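Local coordinates for uncharacterized protein YjgB (Bacillus subtilis, PDB 4YGT) that is of unknown function but is a putative secreted lipoprotein and the first structural representative of the DUF4309 family, at residues Ala17-Asn22 against Leu102-Val107; Pro76-Ser81 against Ile91-Thr96; Val119-Thr124 against Val134-Arg139; Tyr140-Val145 against Asp153-Lys158. One frame throughout, in Å; residues are numbered along the deposited sequence.

Interaction 1 (Ala17-Asn22 against Leu102-Val107)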
loop_
_atom_site.group_PDB
_atom_site.type_symbol
_atom_site.label_atom_id
_atom_site.label_comp_id
_atom_site.label_asym_id
_atom_site.label_seq_id
_atom_site.Cartn_x
_atom_site.Cartn_y
_atom_site.Cartn_z
ATOM N N ALA A 17 4.247 5.008 13.349
ATOM C CA ALA A 17 5.597 4.451 13.358
ATOM C C ALA A 17 5.540 2.929 13.289
ATOM O O ALA A 17 6.205 2.328 12.431
ATOM C CB ALA A 17 6.345 4.900 14.605
ATOM N N GLU A 18 4.711 2.308 14.170
ATOM C CA GLU A 18 4.507 0.858 14.233
ATOM C C GLU A 18 3.921 0.358 12.920
ATOM O O GLU A 18 4.256 -0.748 12.495
ATOM C CB GLU A 18 3.619 0.462 15.421
ATOM C CG GLU A 18 4.420 0.130 16.671
ATOM C CD GLU A 18 3.917 0.718 17.978
ATOM O OE1 GLU A 18 2.680 0.793 18.170
ATOM O OE2 GLU A 18 4.767 1.071 18.828
ATOM N N LEU A 19 3.097 1.200 12.256
ATOM C CA LEU A 19 2.502 0.905 10.956
ATOM C C LEU A 19 3.595 0.784 9.882
ATOM O O LEU A 19 3.649 -0.216 9.173
ATOM C CB LEU A 19 1.470 1.983 10.569
ATOM C CG LEU A 19 0.962 1.927 9.132
ATOM C CD1 LEU A 19 0.165 0.658 8.859
ATOM C CD2 LEU A 19 0.201 3.159 8.787
ATOM N N VAL A 20 4.461 1.794 9.779
ATOM C CA VAL A 20 5.584 1.846 8.836
ATOM C C VAL A 20 6.486 0.621 9.067
ATOM O O VAL A 20 6.863 -0.049 8.098
ATOM C CB VAL A 20 6.335 3.197 8.996
ATOM C CG1 VAL A 20 7.719 3.165 8.366
ATOM C CG2 VAL A 20 5.516 4.335 8.413
ATOM N N LYS A 21 6.765 0.300 10.355
ATOM C CA LYS A 21 7.550 -0.868 10.749
ATOM C C LYS A 21 6.862 -2.171 10.312
ATOM O O LYS A 21 7.531 -3.035 9.740
ATOM C CB LYS A 21 7.809 -0.896 12.275
ATOM C CG LYS A 21 8.837 0.133 12.777
ATOM C CD LYS A 21 9.252 -0.108 14.244
ATOM C CE LYS A 21 8.254 0.389 15.272
ATOM N NZ LYS A 21 8.572 -0.109 16.635
ATOM N N ASN A 22 5.527 -2.306 10.549
ATOM C CA ASN A 22 4.790 -3.516 10.197
ATOM C C ASN A 22 4.702 -3.680 8.660
ATOM O O ASN A 22 4.809 -4.802 8.160
ATOM C CB ASN A 22 3.397 -3.519 10.863
ATOM C CG ASN A 22 2.662 -4.845 10.843
ATOM O OD1 ASN A 22 3.251 -5.939 10.763
ATOM N ND2 ASN A 22 1.340 -4.769 10.969
ATOM N N LEU A 102 -3.513 8.429 13.003
ATOM C CA LEU A 102 -3.090 7.132 13.537
ATOM C C LEU A 102 -2.494 6.214 12.462
ATOM O O LEU A 102 -1.897 5.194 12.813
ATOM C CB LEU A 102 -4.248 6.410 14.249
ATOM C CG LEU A 102 -4.954 7.145 15.381
ATOM C CD1 LEU A 102 -6.098 6.325 15.900
ATOM C CD2 LEU A 102 -4.005 7.487 16.524
ATOM N N ASN A 103 -2.629 6.562 11.166
ATOM C CA ASN A 103 -2.028 5.762 10.097
ATOM C C ASN A 103 -1.333 6.678 9.084
ATOM O O ASN A 103 -0.460 7.410 9.512
ATOM C CB ASN A 103 -3.001 4.752 9.460
ATOM C CG ASN A 103 -4.272 5.338 8.950
ATOM O OD1 ASN A 103 -4.330 5.838 7.828
ATOM N ND2 ASN A 103 -5.309 5.298 9.773
ATOM N N LEU A 104 -1.661 6.633 7.774
ATOM C CA LEU A 104 -0.970 7.388 6.709
ATOM C C LEU A 104 -0.915 8.900 6.917
ATOM O O LEU A 104 0.013 9.535 6.406
ATOM C CB LEU A 104 -1.544 7.091 5.313
ATOM C CG LEU A 104 -1.375 5.648 4.804
ATOM C CD1 LEU A 104 -1.623 5.567 3.322
ATOM C CD2 LEU A 104 0.016 5.119 5.087
ATOM N N GLY A 105 -1.864 9.451 7.678
ATOM C CA GLY A 105 -1.903 10.870 8.015
ATOM C C GLY A 105 -0.705 11.285 8.848
ATOM O O GLY A 105 -0.277 12.442 8.797
ATOM N N GLY A 106 -0.159 10.319 9.592
ATOM C CA GLY A 106 1.018 10.477 10.434
ATOM C C GLY A 106 2.296 9.946 9.813
ATOM O O GLY A 106 3.353 9.999 10.443
ATOM N N VAL A 107 2.212 9.440 8.570
ATOM C CA VAL A 107 3.362 8.879 7.854
ATOM C C VAL A 107 3.970 9.981 7.001
ATOM O O VAL A 107 3.457 10.326 5.933
ATOM C CB VAL A 107 3.027 7.592 7.047
ATOM C CG1 VAL A 107 4.238 7.089 6.265
ATOM C CG2 VAL A 107 2.501 6.499 7.972
#
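L19 of helix 14-27 and V107 of the loop ahead of helix 109-116 carry most of this contact, with V20 and N103 filling in beside them. The tight part lies around one methyl, CD2 of L19: it rests 3.6 Å from CB of N103, and CD2 of L104 and CG2 of V107 lie farther off around it. L19 has CG anti to its backbone N (chi1 170°), which sets CG on the side of the turn. Next along, V20 CG2 packs 3.7 Å from V107 CG1, and beta-branched valines suit this spot because their short methyls mesh close to both backbones. V20 also reaches L112 and L116 of helix 109-116, while L19 and L104 both lie on Y93. On the looser side E18 and K21 are exposed and make no contact with 102-107, a place where charged side chains can meet solvent. N103 meets the leucine with CB and CA, not with its amide, both polar ends of which are satisfied: OD1 takes the N-H of L104 at 2.8 Å, and ND2 bonds to T96 OG1. Just outside, S15 OG bonds to L102 O, but between 17-22 and 102-107 the contact is wholly apolar, with no hydrogen bond crossing it.

Interaction 2 (Pro76-Ser81 against Ile91-Thr96). With EDO (1,2-ethanediol), chain C; SO4 (sulfate ion), chain B.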
loop_
_atom_site.group_PDB
_atom_site.type_symbol
_atom_site.label_atom_id
_atom_site.label_comp_id
_atom_site.label_asym_id
_atom_site.label_seq_id
_atom_site.Cartn_x
_atom_site.Cartn_y
_atom_site.Cartn_z
ATOM N N PRO A 76 -8.775 0.009 6.864
ATOM C CA PRO A 76 -8.249 0.837 5.770
ATOM C C PRO A 76 -8.723 0.438 4.366
ATOM O O PRO A 76 -9.245 -0.653 4.147
ATOM C CB PRO A 76 -6.733 0.640 5.893
ATOM C CG PRO A 76 -6.592 -0.713 6.477
ATOM C CD PRO A 76 -7.719 -0.858 7.434
ATOM N N GLY A 77 -8.484 1.343 3.424
ATOM C CA GLY A 77 -8.764 1.134 2.018
ATOM C C GLY A 77 -7.645 0.368 1.357
ATOM O O GLY A 77 -6.487 0.480 1.766
ATOM N N TYR A 78 -7.991 -0.454 0.360
ATOM C CA TYR A 78 -7.020 -1.229 -0.423
ATOM C C TYR A 78 -7.369 -1.225 -1.866
ATOM O O TYR A 78 -8.535 -1.121 -2.219
ATOM C CB TYR A 78 -6.890 -2.708 -0.012
ATOM C CG TYR A 78 -6.294 -2.954 1.340
ATOM C CD1 TYR A 78 -4.914 -3.057 1.513
ATOM C CD2 TYR A 78 -7.103 -3.128 2.446
ATOM C CE1 TYR A 78 -4.366 -3.305 2.773
ATOM C CE2 TYR A 78 -6.575 -3.397 3.694
ATOM C CZ TYR A 78 -5.216 -3.456 3.862
ATOM O OH TYR A 78 -4.817 -3.693 5.150
ATOM N N GLY A 79 -6.347 -1.458 -2.676
ATOM C CA GLY A 79 -6.431 -1.616 -4.112
ATOM C C GLY A 79 -5.594 -2.813 -4.506
ATOM O O GLY A 79 -4.514 -3.031 -3.963
ATOM N N PHE A 80 -6.113 -3.625 -5.415
ATOM C CA PHE A 80 -5.401 -4.776 -5.951
ATOM C C PHE A 80 -5.431 -4.740 -7.464
ATOM O O PHE A 80 -6.495 -4.644 -8.051
ATOM C CB PHE A 80 -6.025 -6.082 -5.450
ATOM C CG PHE A 80 -5.982 -6.237 -3.951
ATOM C CD1 PHE A 80 -6.987 -5.696 -3.149
ATOM C CD2 PHE A 80 -4.936 -6.915 -3.336
ATOM C CE1 PHE A 80 -6.948 -5.840 -1.765
ATOM C CE2 PHE A 80 -4.897 -7.050 -1.950
ATOM C CZ PHE A 80 -5.903 -6.511 -1.177
ATOM N N SER A 81 -4.270 -4.776 -8.092
ATOM C CA SER A 81 -4.151 -4.923 -9.543
ATOM C C SER A 81 -3.642 -6.350 -9.786
ATOM O O SER A 81 -3.057 -6.957 -8.882
ATOM C CB SER A 81 -3.242 -3.856 -10.146
ATOM O OG SER A 81 -1.884 -4.079 -9.814
ATOM N N ILE A 91 -0.268 -4.226 -4.613
ATOM C CA ILE A 91 -1.200 -3.962 -3.504
ATOM C C ILE A 91 -1.018 -2.493 -3.149
ATOM O O ILE A 91 0.110 -2.018 -3.080
ATOM C CB ILE A 91 -1.051 -4.916 -2.263
ATOM C CG1 ILE A 91 -1.077 -6.404 -2.692
ATOM C CG2 ILE A 91 -2.140 -4.629 -1.206
ATOM C CD1 ILE A 91 -0.690 -7.447 -1.620
ATOM N N ARG A 92 -2.128 -1.773 -3.005
ATOM C CA ARG A 92 -2.160 -0.374 -2.656
ATOM C C ARG A 92 -2.934 -0.213 -1.340
ATOM O O ARG A 92 -4.088 -0.629 -1.247
ATOM C CB ARG A 92 -2.799 0.391 -3.812
ATOM C CG ARG A 92 -2.491 1.862 -3.845
ATOM C CD ARG A 92 -2.813 2.429 -5.207
ATOM N NE ARG A 92 -1.751 2.213 -6.191
ATOM C CZ ARG A 92 -1.844 2.581 -7.465
ATOM N NH1 ARG A 92 -2.960 3.130 -7.923
ATOM N NH2 ARG A 92 -0.843 2.356 -8.302
ATOM N N TYR A 93 -2.265 0.338 -0.310
ATOM C CA TYR A 93 -2.773 0.617 1.033
ATOM C C TYR A 93 -3.129 2.112 1.104
ATOM O O TYR A 93 -2.255 2.949 0.915
ATOM C CB TYR A 93 -1.709 0.208 2.070
ATOM C CG TYR A 93 -2.060 0.509 3.505
ATOM C CD1 TYR A 93 -2.802 -0.388 4.265
ATOM C CD2 TYR A 93 -1.630 1.683 4.117
ATOM C CE1 TYR A 93 -3.163 -0.095 5.581
ATOM C CE2 TYR A 93 -1.968 1.978 5.438
ATOM C CZ TYR A 93 -2.734 1.084 6.169
ATOM O OH TYR A 93 -3.083 1.376 7.470
ATOM N N PHE A 94 -4.413 2.448 1.380
ATOM C CA PHE A 94 -4.867 3.836 1.357
ATOM C C PHE A 94 -5.040 4.486 2.734
ATOM O O PHE A 94 -5.351 5.684 2.815
ATOM C CB PHE A 94 -6.191 3.897 0.613
ATOM C CG PHE A 94 -6.020 3.691 -0.873
ATOM C CD1 PHE A 94 -5.685 4.756 -1.708
ATOM C CD2 PHE A 94 -6.272 2.451 -1.452
ATOM C CE1 PHE A 94 -5.552 4.566 -3.085
ATOM C CE2 PHE A 94 -6.147 2.265 -2.824
ATOM C CZ PHE A 94 -5.798 3.318 -3.635
ATOM N N GLY A 95 -4.824 3.710 3.798
ATOM C CA GLY A 95 -5.055 4.183 5.154
ATOM C C GLY A 95 -6.548 4.297 5.395
ATOM O O GLY A 95 -7.339 3.778 4.605
ATOM N N THR A 96 -6.949 5.003 6.459
ATOM C CA THR A 96 -8.365 5.222 6.797
ATOM C C THR A 96 -8.742 6.702 6.562
ATOM O O THR A 96 -7.873 7.541 6.274
ATOM C CB THR A 96 -8.651 4.781 8.253
ATOM O OG1 THR A 96 -8.177 5.782 9.157
ATOM C CG2 THR A 96 -8.020 3.437 8.605
HETATM C C1 EDO C . -12.316 -3.635 3.733
HETATM O O1 EDO C . -12.579 -2.929 2.540
HETATM C C2 EDO C . -11.563 -2.749 4.727
HETATM O O2 EDO C . -12.254 -1.518 4.874
HETATM S S SO4 B . -2.477 3.661 -12.401
HETATM O O1 SO4 B . -2.977 2.808 -13.486
HETATM O O2 SO4 B . -3.535 4.038 -11.470
HETATM O O3 SO4 B . -1.425 2.923 -11.693
HETATM O O4 SO4 B . -1.923 4.896 -12.922
#
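Y78 overlaps Y93 in an offset edge-to-face pair: the edge of the Y93 ring is turned to the face of Y78, with planes 69° apart and Y93 CD1 3.6 Å from Y78 CE1. Y93 has CG anti to its backbone N (chi1 177°), which points CG toward P76, and farther out CE1 meets CG of P76 at 3.6 Å, a flat ring against a compact one. Further along the same face, F80 and I91 lie side by side, CE2 against CG2 at 3.7 Å. An alanine in place of Y78 would probably open a gap beside the Y93 edge and leave F53, whose ring also meets Y78, without one of its aromatic neighbours. The two strands form an antiparallel beta hairpin inside the sheet. G79 and R92 make a hydrogen-bonded pair, G79 N to R92 O at 2.8 Å and R92 N to G79 O at 2.9 Å, whereas Y78 and Y93 are a non-hydrogen-bonded pair. Glycine suits position 79, since the place of a CB lies tight against F94 CE2 and R92 CB. On that face NH2 of R92 makes a salt bridge with E90 and a weak bond to a sulfate ion that R65 holds as well.

Interaction 3 (Val119-Thr124 against Val134-Arg139). With EDO (1,2-ethanediol), chain F.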
loop_
_atom_site.group_PDB
_atom_site.type_symbol
_atom_site.label_atom_id
_atom_site.label_comp_id
_atom_site.label_asym_id
_atom_site.label_seq_id
_atom_site.Cartn_x
_atom_site.Cartn_y
_atom_site.Cartn_z
ATOM N N VAL A 119 16.214 6.131 2.554
ATOM C CA VAL A 119 15.353 5.659 1.470
ATOM C C VAL A 119 16.252 5.137 0.328
ATOM O O VAL A 119 17.307 5.725 0.077
ATOM C CB VAL A 119 14.381 6.804 1.030
ATOM C CG1 VAL A 119 15.133 8.046 0.518
ATOM C CG2 VAL A 119 13.362 6.321 0.014
ATOM N N ASN A 120 15.846 4.041 -0.352
ATOM C CA ASN A 120 16.642 3.515 -1.462
ATOM C C ASN A 120 16.569 4.432 -2.692
ATOM O O ASN A 120 17.601 4.730 -3.295
ATOM C CB ASN A 120 16.213 2.107 -1.835
ATOM C CG ASN A 120 16.539 1.084 -0.773
ATOM O OD1 ASN A 120 15.705 0.739 0.074
ATOM N ND2 ASN A 120 17.769 0.581 -0.791
ATOM N N ARG A 121 15.351 4.883 -3.046
ATOM C CA ARG A 121 15.044 5.708 -4.226
ATOM C C ARG A 121 14.000 6.743 -3.958
ATOM O O ARG A 121 13.050 6.475 -3.216
ATOM C CB ARG A 121 14.402 4.806 -5.305
ATOM C CG ARG A 121 15.304 4.164 -6.312
ATOM C CD ARG A 121 14.449 3.199 -7.122
ATOM N NE ARG A 121 15.087 1.889 -7.269
ATOM C CZ ARG A 121 14.942 0.885 -6.412
ATOM N NH1 ARG A 121 14.179 1.025 -5.338
ATOM N NH2 ARG A 121 15.568 -0.266 -6.619
ATOM N N VAL A 122 14.061 7.845 -4.698
ATOM C CA VAL A 122 13.003 8.839 -4.700
ATOM C C VAL A 122 12.613 8.964 -6.178
ATOM O O VAL A 122 13.473 9.241 -7.012
ATOM C CB VAL A 122 13.337 10.169 -3.990
ATOM C CG1 VAL A 122 12.169 11.137 -4.096
ATOM C CG2 VAL A 122 13.664 9.930 -2.521
ATOM N N LEU A 123 11.355 8.622 -6.509
ATOM C CA LEU A 123 10.850 8.584 -7.886
ATOM C C LEU A 123 9.658 9.506 -8.117
ATOM O O LEU A 123 8.886 9.805 -7.197
ATOM C CB LEU A 123 10.413 7.151 -8.284
ATOM C CG LEU A 123 11.410 5.990 -8.321
ATOM C CD1 LEU A 123 10.667 4.667 -8.488
ATOM C CD2 LEU A 123 12.414 6.141 -9.462
ATOM N N THR A 124 9.463 9.869 -9.384
ATOM C CA THR A 124 8.379 10.728 -9.846
ATOM C C THR A 124 7.134 9.831 -10.036
ATOM O O THR A 124 7.275 8.602 -10.186
ATOM C CB THR A 124 8.864 11.514 -11.107
ATOM O OG1 THR A 124 8.015 12.634 -11.366
ATOM C CG2 THR A 124 9.035 10.638 -12.359
ATOM N N VAL A 134 10.900 5.033 -2.142
ATOM C CA VAL A 134 10.964 3.581 -2.328
ATOM C C VAL A 134 11.964 2.927 -1.377
ATOM O O VAL A 134 13.125 3.330 -1.320
ATOM C CB VAL A 134 11.280 3.187 -3.795
ATOM C CG1 VAL A 134 11.151 1.685 -4.010
ATOM C CG2 VAL A 134 10.405 3.941 -4.778
ATOM N N TYR A 135 11.505 1.876 -0.672
ATOM C CA TYR A 135 12.295 1.026 0.227
ATOM C C TYR A 135 12.353 -0.393 -0.341
ATOM O O TYR A 135 11.310 -0.983 -0.562
ATOM C CB TYR A 135 11.696 1.024 1.652
ATOM C CG TYR A 135 12.039 2.277 2.427
ATOM C CD1 TYR A 135 13.211 2.360 3.170
ATOM C CD2 TYR A 135 11.206 3.393 2.393
ATOM C CE1 TYR A 135 13.546 3.523 3.864
ATOM C CE2 TYR A 135 11.522 4.554 3.097
ATOM C CZ TYR A 135 12.694 4.615 3.833
ATOM O OH TYR A 135 13.016 5.763 4.526
ATOM N N ASP A 136 13.561 -0.924 -0.620
ATOM C CA ASP A 136 13.687 -2.281 -1.151
ATOM C C ASP A 136 13.489 -3.285 -0.020
ATOM O O ASP A 136 14.036 -3.095 1.068
ATOM C CB ASP A 136 15.029 -2.497 -1.861
ATOM C CG ASP A 136 15.200 -1.745 -3.179
ATOM O OD1 ASP A 136 14.171 -1.428 -3.832
ATOM O OD2 ASP A 136 16.358 -1.553 -3.598
ATOM N N THR A 137 12.649 -4.312 -0.263
ATOM C CA THR A 137 12.278 -5.342 0.721
ATOM C C THR A 137 12.392 -6.762 0.107
ATOM O O THR A 137 11.399 -7.413 -0.223
ATOM C CB THR A 137 10.861 -5.067 1.278
ATOM O OG1 THR A 137 9.919 -5.146 0.207
ATOM C CG2 THR A 137 10.751 -3.714 1.968
ATOM N N GLY A 138 13.624 -7.205 -0.048
ATOM C CA GLY A 138 13.947 -8.503 -0.625
ATOM C C GLY A 138 13.627 -8.563 -2.101
ATOM O O GLY A 138 14.221 -7.831 -2.898
ATOM N N ARG A 139 12.670 -9.431 -2.459
ATOM C CA ARG A 139 12.162 -9.602 -3.818
ATOM C C ARG A 139 11.170 -8.490 -4.188
ATOM O O ARG A 139 10.786 -8.382 -5.353
ATOM C CB ARG A 139 11.404 -10.934 -3.919
ATOM C CG ARG A 139 12.214 -12.182 -3.726
ATOM C CD ARG A 139 11.628 -13.281 -4.568
ATOM N NE ARG A 139 10.785 -14.164 -3.774
ATOM C CZ ARG A 139 10.262 -15.294 -4.228
ATOM N NH1 ARG A 139 10.476 -15.677 -5.482
ATOM N NH2 ARG A 139 9.522 -16.053 -3.436
HETATM C C1 EDO F . 9.837 -14.407 0.130
HETATM O O1 EDO F . 10.641 -14.044 -0.995
HETATM C C2 EDO F . 8.317 -14.148 -0.131
HETATM O O2 EDO F . 7.706 -15.053 -1.057
HETATM O O HOH W 1 15.436 -1.206 2.808
#
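R121 and D136 make the ionic part of this contact, their side chains crossing at about a right angle. NH1 of R121 gives a hydrogen bond of 2.9 Å to OD1 of D136, which lies in the guanidinium plane and receives it on the syn side; NH2 adds two weaker bonds, one to each carboxylate oxygen. An alanine in place of R121 would probably leave the D136 carboxylate without its cationic mate. The second kind is a hydrogen bond from the backbone to a side-chain amide. N120 has CG anti to its carbonyl carbon (chi1 -68°), and its OD1 accepts the N-H of D136 at 2.8 Å, nearly straight at 170° although the donor stands above the amide plane. Asparagine suits the place, since its carbonyl oxygen can accept a backbone N-H, and its amide stacks on the D136 carboxylate. A water links OD1, weakly, to D136 O. Apolar contacts make up the third kind. CA of V119 sits over one face of the Y135 ring in a CH-pi contact, 4.1 Å from the centroid, while the hydroxyl of Y135 bonds to G117 O. V134 packs its CG2 against CD1 of L123 at 3.8 Å. Backbone bonds are the fourth: V134 N reaches R121 O at 2.8 Å, and V134 O accepts R121 N together with a weak bond from N120 N. N120 and R121 thus both face V134, a classic beta bulge at the start of the hairpin of strands 121-124 and 131-137, on an edge of the sheet.

Interaction 4 (Tyr140-Val145 against Asp153-Lys158). With EDO (1,2-ethanediol), chain F.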
loop_
_atom_site.group_PDB
_atom_site.type_symbol
_atom_site.label_atom_id
_atom_site.label_comp_id
_atom_site.label_asym_id
_atom_site.label_seq_id
_atom_site.Cartn_x
_atom_site.Cartn_y
_atom_site.Cartn_z
ATOM N N TYR A 140 10.678 -7.735 -3.187
ATOM C CA TYR A 140 9.638 -6.728 -3.391
ATOM C C TYR A 140 10.131 -5.317 -3.059
ATOM O O TYR A 140 11.285 -5.131 -2.659
ATOM C CB TYR A 140 8.387 -7.105 -2.534
ATOM C CG TYR A 140 8.051 -8.581 -2.642
ATOM C CD1 TYR A 140 7.322 -9.073 -3.720
ATOM C CD2 TYR A 140 8.556 -9.503 -1.721
ATOM C CE1 TYR A 140 7.063 -10.439 -3.856
ATOM C CE2 TYR A 140 8.325 -10.874 -1.863
ATOM C CZ TYR A 140 7.574 -11.335 -2.928
ATOM O OH TYR A 140 7.315 -12.682 -3.062
ATOM N N GLU A 141 9.259 -4.311 -3.269
ATOM C CA GLU A 141 9.561 -2.920 -2.950
ATOM C C GLU A 141 8.310 -2.213 -2.462
ATOM O O GLU A 141 7.201 -2.483 -2.940
ATOM C CB GLU A 141 10.205 -2.176 -4.125
ATOM C CG GLU A 141 9.692 -2.593 -5.489
ATOM C CD GLU A 141 10.302 -1.852 -6.656
ATOM O OE1 GLU A 141 11.540 -1.659 -6.669
ATOM O OE2 GLU A 141 9.534 -1.486 -7.574
ATOM N N LEU A 142 8.495 -1.374 -1.436
ATOM C CA LEU A 142 7.437 -0.582 -0.807
ATOM C C LEU A 142 7.555 0.824 -1.286
ATOM O O LEU A 142 8.597 1.456 -1.069
ATOM C CB LEU A 142 7.581 -0.584 0.702
ATOM C CG LEU A 142 6.841 -1.547 1.525
ATOM C CD1 LEU A 142 7.053 -1.197 2.962
ATOM C CD2 LEU A 142 5.350 -1.527 1.218
ATOM N N HIS A 143 6.517 1.306 -1.947
ATOM C CA HIS A 143 6.470 2.638 -2.515
ATOM C C HIS A 143 5.594 3.523 -1.646
ATOM O O HIS A 143 4.368 3.395 -1.698
ATOM C CB HIS A 143 5.906 2.560 -3.940
ATOM C CG HIS A 143 6.772 1.823 -4.912
ATOM N ND1 HIS A 143 7.446 2.488 -5.923
ATOM C CD2 HIS A 143 7.006 0.497 -5.033
ATOM C CE1 HIS A 143 8.073 1.553 -6.612
ATOM N NE2 HIS A 143 7.841 0.339 -6.115
ATOM N N PHE A 144 6.210 4.370 -0.796
ATOM C CA PHE A 144 5.441 5.305 0.030
ATOM C C PHE A 144 5.183 6.560 -0.803
ATOM O O PHE A 144 6.113 7.341 -1.032
ATOM C CB PHE A 144 6.155 5.643 1.337
ATOM C CG PHE A 144 6.327 4.487 2.277
ATOM C CD1 PHE A 144 7.462 3.687 2.218
ATOM C CD2 PHE A 144 5.372 4.214 3.253
ATOM C CE1 PHE A 144 7.645 2.639 3.125
ATOM C CE2 PHE A 144 5.545 3.151 4.144
ATOM C CZ PHE A 144 6.689 2.381 4.083
ATOM N N VAL A 145 3.940 6.734 -1.294
ATOM C CA VAL A 145 3.597 7.871 -2.160
ATOM C C VAL A 145 3.081 9.046 -1.298
ATOM O O VAL A 145 1.945 9.034 -0.833
ATOM C CB VAL A 145 2.610 7.442 -3.279
ATOM C CG1 VAL A 145 2.268 8.601 -4.193
ATOM C CG2 VAL A 145 3.170 6.276 -4.091
ATOM N N ASP A 153 -0.283 9.348 0.876
ATOM C CA ASP A 153 -1.588 9.187 0.234
ATOM C C ASP A 153 -1.944 7.730 0.162
ATOM O O ASP A 153 -3.057 7.355 0.522
ATOM C CB ASP A 153 -1.580 9.809 -1.155
ATOM C CG ASP A 153 -1.500 11.323 -1.099
ATOM O OD1 ASP A 153 -1.910 11.908 -0.060
ATOM O OD2 ASP A 153 -1.018 11.920 -2.070
ATOM N N HIS A 154 -0.983 6.907 -0.279
ATOM C CA HIS A 154 -1.061 5.449 -0.360
ATOM C C HIS A 154 0.349 4.861 -0.354
ATOM O O HIS A 154 1.334 5.558 -0.631
ATOM C CB HIS A 154 -1.869 4.949 -1.576
ATOM C CG HIS A 154 -1.445 5.530 -2.891
ATOM N ND1 HIS A 154 -0.371 5.013 -3.604
ATOM C CD2 HIS A 154 -1.977 6.556 -3.587
ATOM C CE1 HIS A 154 -0.295 5.740 -4.706
ATOM N NE2 HIS A 154 -1.250 6.668 -4.742
ATOM N N VAL A 155 0.435 3.589 0.019
ATOM C CA VAL A 155 1.668 2.807 0.077
ATOM C C VAL A 155 1.470 1.632 -0.866
ATOM O O VAL A 155 0.487 0.915 -0.733
ATOM C CB VAL A 155 1.992 2.362 1.518
ATOM C CG1 VAL A 155 3.325 1.637 1.572
ATOM C CG2 VAL A 155 1.995 3.547 2.475
ATOM N N ASN A 156 2.346 1.487 -1.868
ATOM C CA ASN A 156 2.280 0.412 -2.862
ATOM C C ASN A 156 3.275 -0.697 -2.615
ATOM O O ASN A 156 4.413 -0.437 -2.236
ATOM C CB ASN A 156 2.509 0.955 -4.268
ATOM C CG ASN A 156 1.573 2.047 -4.686
ATOM O OD1 ASN A 156 0.508 2.233 -4.099
ATOM N ND2 ASN A 156 1.956 2.796 -5.720
ATOM N N LEU A 157 2.851 -1.947 -2.854
ATOM C CA LEU A 157 3.736 -3.100 -2.774
ATOM C C LEU A 157 3.729 -3.837 -4.091
ATOM O O LEU A 157 2.663 -4.191 -4.583
ATOM C CB LEU A 157 3.356 -4.044 -1.629
ATOM C CG LEU A 157 4.296 -5.238 -1.385
ATOM C CD1 LEU A 157 5.664 -4.795 -0.924
ATOM C CD2 LEU A 157 3.702 -6.165 -0.403
ATOM N N LYS A 158 4.924 -4.070 -4.669
ATOM C CA LYS A 158 5.049 -4.827 -5.915
ATOM C C LYS A 158 6.373 -5.574 -5.949
ATOM O O LYS A 158 7.243 -5.300 -5.128
ATOM C CB LYS A 158 4.862 -3.932 -7.163
ATOM C CG LYS A 158 5.874 -2.817 -7.381
ATOM C CD LYS A 158 5.723 -2.283 -8.804
ATOM C CE LYS A 158 6.350 -0.930 -9.015
ATOM N NZ LYS A 158 5.740 -0.216 -10.175
HETATM C C1 EDO F . 9.837 -14.407 0.130
HETATM O O1 EDO F . 10.641 -14.044 -0.995
HETATM C C2 EDO F . 8.317 -14.148 -0.131
HETATM O O2 EDO F . 7.706 -15.053 -1.057
#
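An antiparallel beta hairpin joins strand 140-146 to strand 152-159, and on one of its faces F144 packs against V155. CG1 of V155 lies over a face of the F144 ring in a CH-pi contact, 4.0 Å from the centroid, and CG2 approaches CD2 at 3.5 Å. On the same face, CD2 of L142 touches V155 CG1 and L157 CD1. These branched aliphatic residues suit a buried layer, and helix 14-27 covers it through L23 and A27. The hairpin lies in the middle of a seven-stranded antiparallel sheet, where H143 and N156 form a hydrogen-bonded pair with H143 N at 2.7 Å from N156 O. The other face is mixed, with E141, H143, H154, N156 and K158 alongside V145. H154 has CG between its backbone N and carbonyl carbon (chi1 52°), and its imidazole turns a face to CB of V145, with a centroid distance of 4.0 Å. Its ND1 gives a 3.0 Å bond to OD1 of N156, which also takes a weak one from R92. NE2 of H143 makes a weak bond to OE2 of E141, while ND1 is bonded to D132. CE of K158 lies 3.5 Å from that NE2 and equally far from OE2, so its aliphatic stem passes alongside both groups, while the NZ charge probably still attracts the carboxylate. The Y140 ring runs on past the partner strand, and its hydroxyl is hydrogen-bonded to a 1,2-ethanediol.

How the interactions relate
Starting from the N terminus, interaction 1 closes the widest loop, bringing helix 14-27 to the turn before helix 109-116; interaction 2, the 77-82 and 88-95 hairpin, is nested inside it. Interactions 3 and 4 follow in series, each closing a short hairpin, and no loops cross. Interaction 1 touches interaction 2 where N103 meets T96 and L19 meets Y93, and interaction 4 where L104 lies on V155. Interactions 2, 3 and 4 share one sheet: strands 88-95 and 152-159 are neighbours, joined by backbone bonds such as I91 to L157, and strand 131-137 pairs with 140-146 through Y135 and L142. Interactions 1 and 3 do not touch.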